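Local coordinates for protein c-di-GMP synthase (PDB 6WT9) that synthesises 3',3'-c-di-GMP from two GTP molecules as the second messenger of a bacterial CBASS antiphage defence system, at residues A[235-238]-A[239-243]; A[43-46]-A[47-51]; A[264-267]-A[268-272]; A[83-87]-A[88-92]. All coordinates share one frame; numbering follows the deposited sequence.

Interaction 1: residues A[235-238]-A[239-243]; sequences INKR and SSETK
Arg238 O is gripped twice by Thr242, by the hydroxyl OG1 and by a weak bond from the backbone N, both at 3.2 Å. The hydroxyl can fold back this far because OG1 stands between the backbone N and the carbonyl carbon of Thr242 (chi1 65°), facing the preceding turn. One turn earlier the backbone ladder is regular: Ser239 N bonds to Ile235 O at 3.0 Å, and the next two amides, of Ser240 and Glu241, follow suit. Thr242 then leaves the helix and Lys243, with positive phi, is the C-prime residue of a Schellman motif that closes helix 228-241. Across the outer side, Glu241 lays its carboxylate against the aliphatic part of Lys237, OE2 lying 3.1 Å from Lys237 CD. The ammonium does not reach it, Lys237 NZ staying 4.2 Å from Glu241 OE2, while Glu241 OE1 is taken by Lys280. The extended chain of Arg238 leads to a cation-pi contact with Tyr276. The attraction between Lys237 and Glu241 is therefore probably a modest electrostatic one, without a salt bridge, and backbone carbonyl bonds, with the Thr242 hydroxyl added, close the helix end.

Interaction 2: residues A[43-46]-A[47-51]; sequences KYIT and LAMNG
Backbone bonds tie Lys43 and Tyr44 to Leu47 and Ala48 in sound alpha-helical fashion: Leu47 N gives to Lys43 O at 3.0 Å and Ala48 N to Tyr44 O at 2.9 Å. The ladder then slackens. Met49 N is weakly bonded to both Ile45 O, at 3.2 Å, and Thr46 O, and Asn50 N makes only a weak, bent bond to Thr46 O (121° at the hydrogen), so Thr46 O accepts two weak bonds as the chain turns out of the helix. Apolar packing follows the same spacing. Ile45 and the selenomethionine Met49 run alongside each other in the same direction; the methyl CG2 of Ile45 meets Met49 CE at 3.9 Å, and the extended chain of Met49 beyond CG carries that methyl along the branch. Both side chains also rest on Phe252. The polar side-chain ends have partners outside the turn. Thr46 OG1, anti to its own carbonyl carbon (chi1 -58°), turns back to Leu42 O and also meets Tyr289 OH, while Tyr44 OH bonds to Asp259. The carbonyls at this end are held as well, Ala48 O by Asn255 and Met49 O by Arg251. This is the last turn of helix 40-49, packed among helices 6-17, 23-32 and 245-259 in the helical part of the CD-NTase fold.

Interaction 3: residues A[264-267]-A[268-272]; sequences IELS and SFDIN
Ser267 and Asp270 lock the tight part of the contact. The carboxylate oxygen Asp270 OD2 accepts from Ser267 N at 2.9 Å, on the anti side, tilted 28° out of the carboxylate plane, and from Ser267 OG at 2.8 Å. The hydroxyl arrives almost perpendicular to the carboxylate, 81° out of its plane, and from the same face as the amide. In return Asp270 N gives to Ser267 OG at 3.2 Å, so the one hydroxyl both donates and accepts. Its position between backbone N and carbonyl carbon (chi1 62°) makes this possible. The reciprocal pattern is a capping box, with Ser267 as N-cap of helix 268-276. The first helical bond, Ile271 N to Ser267 O at 2.9 Å, completes the turn. The carboxylate is engaged a second time, since OD1 forms a salt bridge with Lys329 of helix 327-347; the two donors on OD2 and this lysine probably keep Asp270 ionised. Packing slackens around this core: Leu266 CB comes no nearer than 4.4 Å to Ile271 CG1, although both side chains are buried against helices 327-347 and 245-259 respectively. On the exposed side, Phe269 touches Ser267 OG with its CB, at 3.3 Å, and its ring heads off towards Ser314 and Ile321.

Interaction 4: residues A[83-87]-A[88-92]; sequences QGSVM and TNTHI
His91 folds back over Ser85 and Val86, and each part of its side chain finds a place on the short helical turn. Its CB touches Ser85 CB at 3.7 Å. CG stands between the backbone N and the carbonyl carbon (chi1 57°), which swings the imidazole across the turn against Val86. There the methyl CG2 of Val86 sits over the middle of one ring face, 4.0 Å from the centroid and 6° off the normal, a CH-pi contact. ND1 approaches Val86 CA at 3.6 Å, CE1 lies beside the same carbon, and CD2 reaches the valine methyl. At the tip, NE2 hydrogen-bonds to Thr57, which probably helps to fix the ring's rotation.

The backbone turns about Ser85 O, which takes Thr90 N at 3.0 Å and Thr88 N at 3.1 Å from opposite faces of its carbonyl plane. Asn89 N bonds to Val86 O at 3.0 Å from well above that carbonyl's plane; Asn89, with positive phi, ends the turn in a Schellman motif. The hydroxyls of Thr88 and Thr90 are joined, OG1 to OG1, at 2.8 Å.

Gly84-Ser85 is consistent with the Gly-Ser signature of this nucleotidyltransferase superfamily, and Ser85 OG is bonded to Lys254. The turn follows strand 78-83, whose end Gln83 pairs with Asp99 of strand 98-104; helix 228-241 packs on Met87 and Thr88, and helix 245-259 lies against Thr90 and Ile92.

From the N terminus the order is interaction 2, interaction 4, interaction 1 and interaction 3, in series; none nests in or crosses another, and each lies within one short run of chain and closes no long loop. Interactions 2 and 1 lie at helix C-terminal ends, interaction 3 at a helix start, and interaction 4 at the turn after the first sheet strand. Interaction 1 touches two others, through Asn236 and Ile235 on Met87 and Thr88 of interaction 4, and through Ile235 on Asn272 of interaction 3. Interaction 2 stands apart, yet Arg251 of helix 245-259 bonds both Met49 and Asn89. That helix meets all four, joining the sheet of the nucleotidyltransferase domain to the helical part.

Interaction 1: residues A[235-238]-A[239-243]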
loop_
_atom_site.group_PDB
_atom_site.type_symbol
_atom_site.label_atom_id
_atom_site.label_comp_id
_atom_site.label_asym_id
_atom_site.label_seq_id
_atom_site.Cartn_x
_atom_site.Cartn_y
_atom_site.Cartn_z
ATOM N N ILE A 235 -8.679 6.542 2.540
ATOM C CA ILE A 235 -7.451 7.080 1.961
ATOM C C ILE A 235 -7.751 7.815 0.659
ATOM O O ILE A 235 -7.255 8.923 0.423
ATOM C CB ILE A 235 -6.419 5.958 1.749
ATOM C CG1 ILE A 235 -5.946 5.401 3.092
ATOM C CG2 ILE A 235 -5.231 6.467 0.941
ATOM C CD1 ILE A 235 -4.965 4.256 2.962
ATOM N N ASN A 236 -8.570 7.209 -0.207
ATOM C CA ASN A 236 -8.903 7.842 -1.479
ATOM C C ASN A 236 -9.711 9.119 -1.284
ATOM O O ASN A 236 -9.539 10.081 -2.040
ATOM C CB ASN A 236 -9.675 6.867 -2.370
ATOM C CG ASN A 236 -8.797 5.763 -2.921
ATOM O OD1 ASN A 236 -7.585 5.930 -3.050
ATOM N ND2 ASN A 236 -9.405 4.630 -3.253
ATOM N N LYS A 237 -10.585 9.150 -0.279
ATOM C CA LYS A 237 -11.425 10.324 -0.071
ATOM C C LYS A 237 -10.600 11.504 0.433
ATOM O O LYS A 237 -10.706 12.618 -0.094
ATOM C CB LYS A 237 -12.558 9.989 0.898
ATOM C CG LYS A 237 -13.720 10.971 0.883
ATOM C CD LYS A 237 -13.656 11.929 2.061
ATOM C CE LYS A 237 -14.932 12.746 2.185
ATOM N NZ LYS A 237 -15.199 13.535 0.953
ATOM N N ARG A 238 -9.760 11.274 1.446
ATOM C CA ARG A 238 -8.945 12.356 1.985
ATOM C C ARG A 238 -7.905 12.833 0.980
ATOM O O ARG A 238 -7.576 14.024 0.949
ATOM C CB ARG A 238 -8.262 11.911 3.277
ATOM C CG ARG A 238 -7.612 13.047 4.057
ATOM C CD ARG A 238 -7.318 12.617 5.480
ATOM N NE ARG A 238 -7.171 13.756 6.379
ATOM C CZ ARG A 238 -7.205 13.668 7.703
ATOM N NH1 ARG A 238 -7.387 12.489 8.282
ATOM N NH2 ARG A 238 -7.064 14.756 8.450
ATOM N N SER A 239 -7.373 11.926 0.161
ATOM C CA SER A 239 -6.455 12.341 -0.892
ATOM C C SER A 239 -7.177 13.179 -1.937
ATOM O O SER A 239 -6.608 14.131 -2.481
ATOM C CB SER A 239 -5.801 11.121 -1.534
ATOM O OG SER A 239 -4.887 11.524 -2.536
ATOM N N SER A 240 -8.437 12.844 -2.221
ATOM C CA SER A 240 -9.231 13.659 -3.134
ATOM C C SER A 240 -9.471 15.051 -2.561
ATOM O O SER A 240 -9.445 16.044 -3.298
ATOM C CB SER A 240 -10.557 12.960 -3.436
ATOM O OG SER A 240 -11.284 13.645 -4.442
ATOM N N GLU A 241 -9.696 15.144 -1.244
ATOM C CA GLU A 241 -9.889 16.447 -0.611
ATOM C C GLU A 241 -8.640 17.312 -0.708
ATOM O O GLU A 241 -8.737 18.545 -0.738
ATOM C CB GLU A 241 -10.270 16.282 0.861
ATOM C CG GLU A 241 -11.475 15.400 1.125
ATOM C CD GLU A 241 -11.729 15.207 2.609
ATOM O OE1 GLU A 241 -12.056 16.202 3.290
ATOM O OE2 GLU A 241 -11.588 14.066 3.098
ATOM N N THR A 242 -7.462 16.692 -0.745
ATOM C CA THR A 242 -6.199 17.416 -0.763
ATOM C C THR A 242 -5.521 17.362 -2.128
ATOM O O THR A 242 -4.326 17.652 -2.231
ATOM C CB THR A 242 -5.264 16.871 0.316
ATOM O OG1 THR A 242 -4.918 15.515 0.012
ATOM C CG2 THR A 242 -5.949 16.917 1.672
ATOM N N LYS A 243 -6.264 16.997 -3.170
ATOM C CA LYS A 243 -5.758 16.954 -4.543
ATOM C C LYS A 243 -4.502 16.089 -4.652
ATOM O O LYS A 243 -3.504 16.470 -5.268
ATOM C CB LYS A 243 -5.500 18.365 -5.077
ATOM C CG LYS A 243 -6.748 19.226 -5.223
ATOM C CD LYS A 243 -6.996 20.075 -3.985
ATOM C CE LYS A 243 -8.091 21.100 -4.231
ATOM N NZ LYS A 243 -8.266 22.006 -3.064
#

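Interaction 2: residues A[43-46]-A[47-51]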
loop_
_atom_site.group_PDB
_atom_site.type_symbol
_atom_site.label_atom_id
_atom_site.label_comp_id
_atom_site.label_asym_id
_atom_site.label_seq_id
_atom_site.Cartn_x
_atom_site.Cartn_y
_atom_site.Cartn_z
ATOM N N LYS A 43 14.765 15.735 -8.035
ATOM C CA LYS A 43 14.321 14.611 -8.856
ATOM C C LYS A 43 13.886 13.442 -7.985
ATOM O O LYS A 43 12.830 12.839 -8.212
ATOM C CB LYS A 43 15.440 14.167 -9.798
ATOM C CG LYS A 43 15.880 15.186 -10.828
ATOM C CD LYS A 43 16.993 14.600 -11.685
ATOM C CE LYS A 43 17.480 15.575 -12.737
ATOM N NZ LYS A 43 18.544 14.961 -13.582
ATOM N N TYR A 44 14.700 13.103 -6.984
ATOM C CA TYR A 44 14.397 11.963 -6.128
ATOM C C TYR A 44 13.120 12.196 -5.332
ATOM O O TYR A 44 12.274 11.300 -5.232
ATOM C CB TYR A 44 15.578 11.688 -5.197
ATOM C CG TYR A 44 15.357 10.553 -4.225
ATOM C CD1 TYR A 44 15.346 9.235 -4.658
ATOM C CD2 TYR A 44 15.170 10.799 -2.871
ATOM C CE1 TYR A 44 15.147 8.194 -3.773
ATOM C CE2 TYR A 44 14.972 9.766 -1.978
ATOM C CZ TYR A 44 14.962 8.465 -2.433
ATOM O OH TYR A 44 14.764 7.433 -1.546
ATOM N N ILE A 45 12.956 13.396 -4.774
ATOM C CA ILE A 45 11.764 13.694 -3.988
ATOM C C ILE A 45 10.522 13.695 -4.872
ATOM O O ILE A 45 9.482 13.138 -4.502
ATOM C CB ILE A 45 11.934 15.035 -3.250
ATOM C CG1 ILE A 45 13.109 14.961 -2.272
ATOM C CG2 ILE A 45 10.659 15.406 -2.509
ATOM C CD1 ILE A 45 13.520 16.309 -1.722
ATOM N N THR A 46 10.610 14.312 -6.053
ATOM C CA THR A 46 9.445 14.398 -6.929
ATOM C C THR A 46 9.016 13.023 -7.424
ATOM O O THR A 46 7.817 12.727 -7.487
ATOM C CB THR A 46 9.735 15.320 -8.113
ATOM O OG1 THR A 46 10.101 16.621 -7.635
ATOM C CG2 THR A 46 8.505 15.447 -8.995
ATOM N N LEU A 47 9.978 12.168 -7.777
ATOM C CA LEU A 47 9.627 10.834 -8.251
ATOM C C LEU A 47 9.142 9.942 -7.115
ATOM O O LEU A 47 8.252 9.111 -7.323
ATOM C CB LEU A 47 10.819 10.192 -8.961
ATOM C CG LEU A 47 10.507 8.881 -9.683
ATOM C CD1 LEU A 47 9.307 9.058 -10.599
ATOM C CD2 LEU A 47 11.716 8.394 -10.467
ATOM N N ALA A 48 9.698 10.105 -5.912
ATOM C CA ALA A 48 9.258 9.305 -4.775
ATOM C C ALA A 48 7.833 9.635 -4.353
ATOM O O ALA A 48 7.207 8.833 -3.655
ATOM C CB ALA A 48 10.207 9.495 -3.591
HETATM N N MSE A 49 7.315 10.791 -4.754
HETATM C CA MSE A 49 5.944 11.173 -4.447
HETATM C C MSE A 49 5.029 10.873 -5.623
HETATM O O MSE A 49 3.810 10.798 -5.473
HETATM C CB MSE A 49 5.866 12.655 -4.091
HETATM C CG MSE A 49 6.595 13.026 -2.817
HETATM SE SE MSE A 49 6.503 14.942 -2.454
HETATM C CE MSE A 49 7.261 14.918 -0.655
ATOM N N ASN A 50 5.634 10.707 -6.795
ATOM C CA ASN A 50 4.869 10.508 -8.016
ATOM C C ASN A 50 4.158 9.160 -7.990
ATOM O O ASN A 50 4.692 8.164 -7.495
ATOM C CB ASN A 50 5.789 10.599 -9.233
ATOM C CG ASN A 50 5.064 11.068 -10.482
ATOM O OD1 ASN A 50 4.731 10.271 -11.358
ATOM N ND2 ASN A 50 4.821 12.369 -10.570
ATOM N N GLY A 51 2.942 9.133 -8.521
ATOM C CA GLY A 51 2.229 7.879 -8.636
ATOM C C GLY A 51 2.809 7.005 -9.733
ATOM O O GLY A 51 3.285 7.489 -10.761
#

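Interaction 3: residues A[264-267]-A[268-272]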
loop_
_atom_site.group_PDB
_atom_site.type_symbol
_atom_site.label_atom_id
_atom_site.label_comp_id
_atom_site.label_asym_id
_atom_site.label_seq_id
_atom_site.Cartn_x
_atom_site.Cartn_y
_atom_site.Cartn_z
ATOM N N ILE A 264 13.595 -0.430 8.693
ATOM C CA ILE A 264 12.392 0.256 9.152
ATOM C C ILE A 264 11.231 -0.716 8.968
ATOM O O ILE A 264 10.664 -0.828 7.881
ATOM C CB ILE A 264 12.160 1.564 8.396
ATOM C CG1 ILE A 264 13.374 2.485 8.535
ATOM C CG2 ILE A 264 10.899 2.254 8.900
ATOM C CD1 ILE A 264 13.268 3.759 7.722
ATOM N N GLU A 265 10.878 -1.422 10.038
ATOM C CA GLU A 265 9.813 -2.424 9.981
ATOM C C GLU A 265 8.456 -1.788 10.287
ATOM O O GLU A 265 7.755 -2.143 11.233
ATOM C CB GLU A 265 10.121 -3.577 10.928
ATOM C CG GLU A 265 11.292 -4.433 10.477
ATOM C CD GLU A 265 11.550 -5.604 11.400
ATOM O OE1 GLU A 265 10.932 -5.658 12.484
ATOM O OE2 GLU A 265 12.371 -6.475 11.040
ATOM N N LEU A 266 8.098 -0.819 9.451
ATOM C CA LEU A 266 6.781 -0.196 9.467
ATOM C C LEU A 266 6.042 -0.629 8.211
ATOM O O LEU A 266 6.510 -0.378 7.095
ATOM C CB LEU A 266 6.889 1.327 9.530
ATOM C CG LEU A 266 7.567 1.931 10.758
ATOM C CD1 LEU A 266 7.697 3.436 10.597
ATOM C CD2 LEU A 266 6.787 1.586 12.015
ATOM N N SER A 267 4.900 -1.284 8.392
ATOM C CA SER A 267 4.126 -1.750 7.254
ATOM C C SER A 267 3.473 -0.570 6.538
ATOM O O SER A 267 3.454 0.563 7.031
ATOM C CB SER A 267 3.062 -2.747 7.704
ATOM O OG SER A 267 2.146 -2.138 8.598
ATOM N N SER A 268 2.941 -0.849 5.344
ATOM C CA SER A 268 2.141 0.153 4.648
ATOM C C SER A 268 0.915 0.527 5.466
ATOM O O SER A 268 0.487 1.687 5.456
ATOM C CB SER A 268 1.727 -0.367 3.271
ATOM O OG SER A 268 2.856 -0.819 2.541
ATOM N N PHE A 269 0.345 -0.448 6.177
ATOM C CA PHE A 269 -0.715 -0.187 7.145
ATOM C C PHE A 269 -0.318 0.926 8.109
ATOM O O PHE A 269 -1.091 1.857 8.357
ATOM C CB PHE A 269 -1.020 -1.487 7.898
ATOM C CG PHE A 269 -2.263 -1.447 8.735
ATOM C CD1 PHE A 269 -3.494 -1.775 8.188
ATOM C CD2 PHE A 269 -2.198 -1.123 10.081
ATOM C CE1 PHE A 269 -4.640 -1.758 8.960
ATOM C CE2 PHE A 269 -3.340 -1.106 10.858
ATOM C CZ PHE A 269 -4.563 -1.426 10.296
ATOM N N ASP A 270 0.902 0.852 8.647
ATOM C CA ASP A 270 1.360 1.859 9.600
ATOM C C ASP A 270 1.635 3.193 8.915
ATOM O O ASP A 270 1.289 4.253 9.449
ATOM C CB ASP A 270 2.617 1.364 10.322
ATOM C CG ASP A 270 2.422 0.005 10.965
ATOM O OD1 ASP A 270 1.385 -0.198 11.631
ATOM O OD2 ASP A 270 3.307 -0.860 10.796
ATOM N N ILE A 271 2.262 3.161 7.736
ATOM C CA ILE A 271 2.594 4.402 7.045
ATOM C C ILE A 271 1.327 5.129 6.609
ATOM O O ILE A 271 1.247 6.362 6.682
ATOM C CB ILE A 271 3.532 4.113 5.860
ATOM C CG1 ILE A 271 4.878 3.596 6.371
ATOM C CG2 ILE A 271 3.728 5.360 5.004
ATOM C CD1 ILE A 271 5.832 3.176 5.278
ATOM N N ASN A 272 0.318 4.381 6.152
ATOM C CA ASN A 272 -0.969 4.991 5.823
ATOM C C ASN A 272 -1.547 5.730 7.024
ATOM O O ASN A 272 -1.979 6.882 6.910
ATOM C CB ASN A 272 -1.955 3.926 5.337
ATOM C CG ASN A 272 -1.537 3.289 4.030
ATOM O OD1 ASN A 272 -0.718 3.833 3.292
ATOM N ND2 ASN A 272 -2.105 2.127 3.733
#

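Interaction 4: residues A[83-87]-A[88-92]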
loop_
_atom_site.group_PDB
_atom_site.type_symbol
_atom_site.label_atom_id
_atom_site.label_comp_id
_atom_site.label_asym_id
_atom_site.label_seq_id
_atom_site.Cartn_x
_atom_site.Cartn_y
_atom_site.Cartn_z
ATOM N N GLN A 83 -7.882 -5.704 -2.560
ATOM C CA GLN A 83 -7.212 -4.895 -1.557
ATOM C C GLN A 83 -5.745 -4.778 -1.945
ATOM O O GLN A 83 -5.249 -5.526 -2.792
ATOM C CB GLN A 83 -7.352 -5.488 -0.148
ATOM C CG GLN A 83 -6.543 -6.753 0.067
ATOM C CD GLN A 83 -6.641 -7.286 1.483
ATOM O OE1 GLN A 83 -7.279 -6.683 2.344
ATOM N NE2 GLN A 83 -6.004 -8.425 1.730
ATOM N N GLY A 84 -5.058 -3.836 -1.322
ATOM C CA GLY A 84 -3.655 -3.590 -1.599
ATOM C C GLY A 84 -3.400 -2.137 -1.950
ATOM O O GLY A 84 -4.311 -1.345 -2.174
ATOM N N SER A 85 -2.106 -1.806 -1.996
ATOM C CA SER A 85 -1.693 -0.442 -2.315
ATOM C C SER A 85 -2.184 -0.005 -3.690
ATOM O O SER A 85 -2.391 1.192 -3.923
ATOM C CB SER A 85 -0.170 -0.333 -2.237
ATOM O OG SER A 85 0.300 -0.671 -0.945
ATOM N N VAL A 86 -2.375 -0.955 -4.609
ATOM C CA VAL A 86 -2.849 -0.620 -5.949
ATOM C C VAL A 86 -4.219 0.046 -5.885
ATOM O O VAL A 86 -4.499 0.998 -6.625
ATOM C CB VAL A 86 -2.869 -1.883 -6.833
ATOM C CG1 VAL A 86 -3.698 -1.659 -8.088
ATOM C CG2 VAL A 86 -1.451 -2.287 -7.201
HETATM N N MSE A 87 -5.082 -0.426 -4.991
HETATM C CA MSE A 87 -6.439 0.100 -4.883
HETATM C C MSE A 87 -6.488 1.531 -4.339
HETATM O O MSE A 87 -7.489 2.227 -4.505
HETATM C CB MSE A 87 -7.286 -0.821 -4.005
HETATM C CG MSE A 87 -7.417 -2.226 -4.563
HETATM SE SE MSE A 87 -7.968 -2.197 -6.435
HETATM C CE MSE A 87 -9.686 -1.304 -6.219
ATOM N N THR A 88 -5.412 1.967 -3.684
ATOM C CA THR A 88 -5.269 3.356 -3.271
ATOM C C THR A 88 -4.210 4.100 -4.070
ATOM O O THR A 88 -3.933 5.264 -3.766
ATOM C CB THR A 88 -4.936 3.450 -1.776
ATOM O OG1 THR A 88 -3.850 2.568 -1.464
ATOM C CG2 THR A 88 -6.147 3.085 -0.930
ATOM N N ASN A 89 -3.610 3.460 -5.073
ATOM C CA ASN A 89 -2.576 4.080 -5.902
ATOM C C ASN A 89 -1.445 4.643 -5.040
ATOM O O ASN A 89 -0.859 5.686 -5.338
ATOM C CB ASN A 89 -3.175 5.159 -6.809
ATOM C CG ASN A 89 -2.241 5.564 -7.934
ATOM O OD1 ASN A 89 -1.378 4.790 -8.350
ATOM N ND2 ASN A 89 -2.407 6.785 -8.430
ATOM N N THR A 90 -1.147 3.944 -3.945
ATOM C CA THR A 90 -0.036 4.290 -3.067
ATOM C C THR A 90 1.129 3.321 -3.207
ATOM O O THR A 90 2.096 3.413 -2.445
ATOM C CB THR A 90 -0.498 4.344 -1.610
ATOM O OG1 THR A 90 -1.101 3.095 -1.253
ATOM C CG2 THR A 90 -1.505 5.468 -1.407
ATOM N N HIS A 91 1.053 2.390 -4.153
ATOM C CA HIS A 91 2.171 1.502 -4.418
ATOM C C HIS A 91 3.315 2.279 -5.059
ATOM O O HIS A 91 3.105 3.282 -5.748
ATOM C CB HIS A 91 1.738 0.338 -5.315
ATOM C CG HIS A 91 1.137 0.759 -6.623
ATOM N ND1 HIS A 91 -0.003 1.529 -6.709
ATOM C CD2 HIS A 91 1.507 0.494 -7.899
ATOM C CE1 HIS A 91 -0.301 1.732 -7.979
ATOM N NE2 HIS A 91 0.597 1.112 -8.722
ATOM N N ILE A 92 4.536 1.812 -4.810
ATOM C CA ILE A 92 5.739 2.488 -5.285
ATOM C C ILE A 92 6.503 1.682 -6.321
ATOM O O ILE A 92 7.465 2.208 -6.902
ATOM C CB ILE A 92 6.677 2.859 -4.116
ATOM C CG1 ILE A 92 7.082 1.605 -3.340
ATOM C CG2 ILE A 92 6.009 3.863 -3.191
ATOM C CD1 ILE A 92 8.045 1.876 -2.209
HETATM O O HOH W 1 -4.054 0.806 0.309
#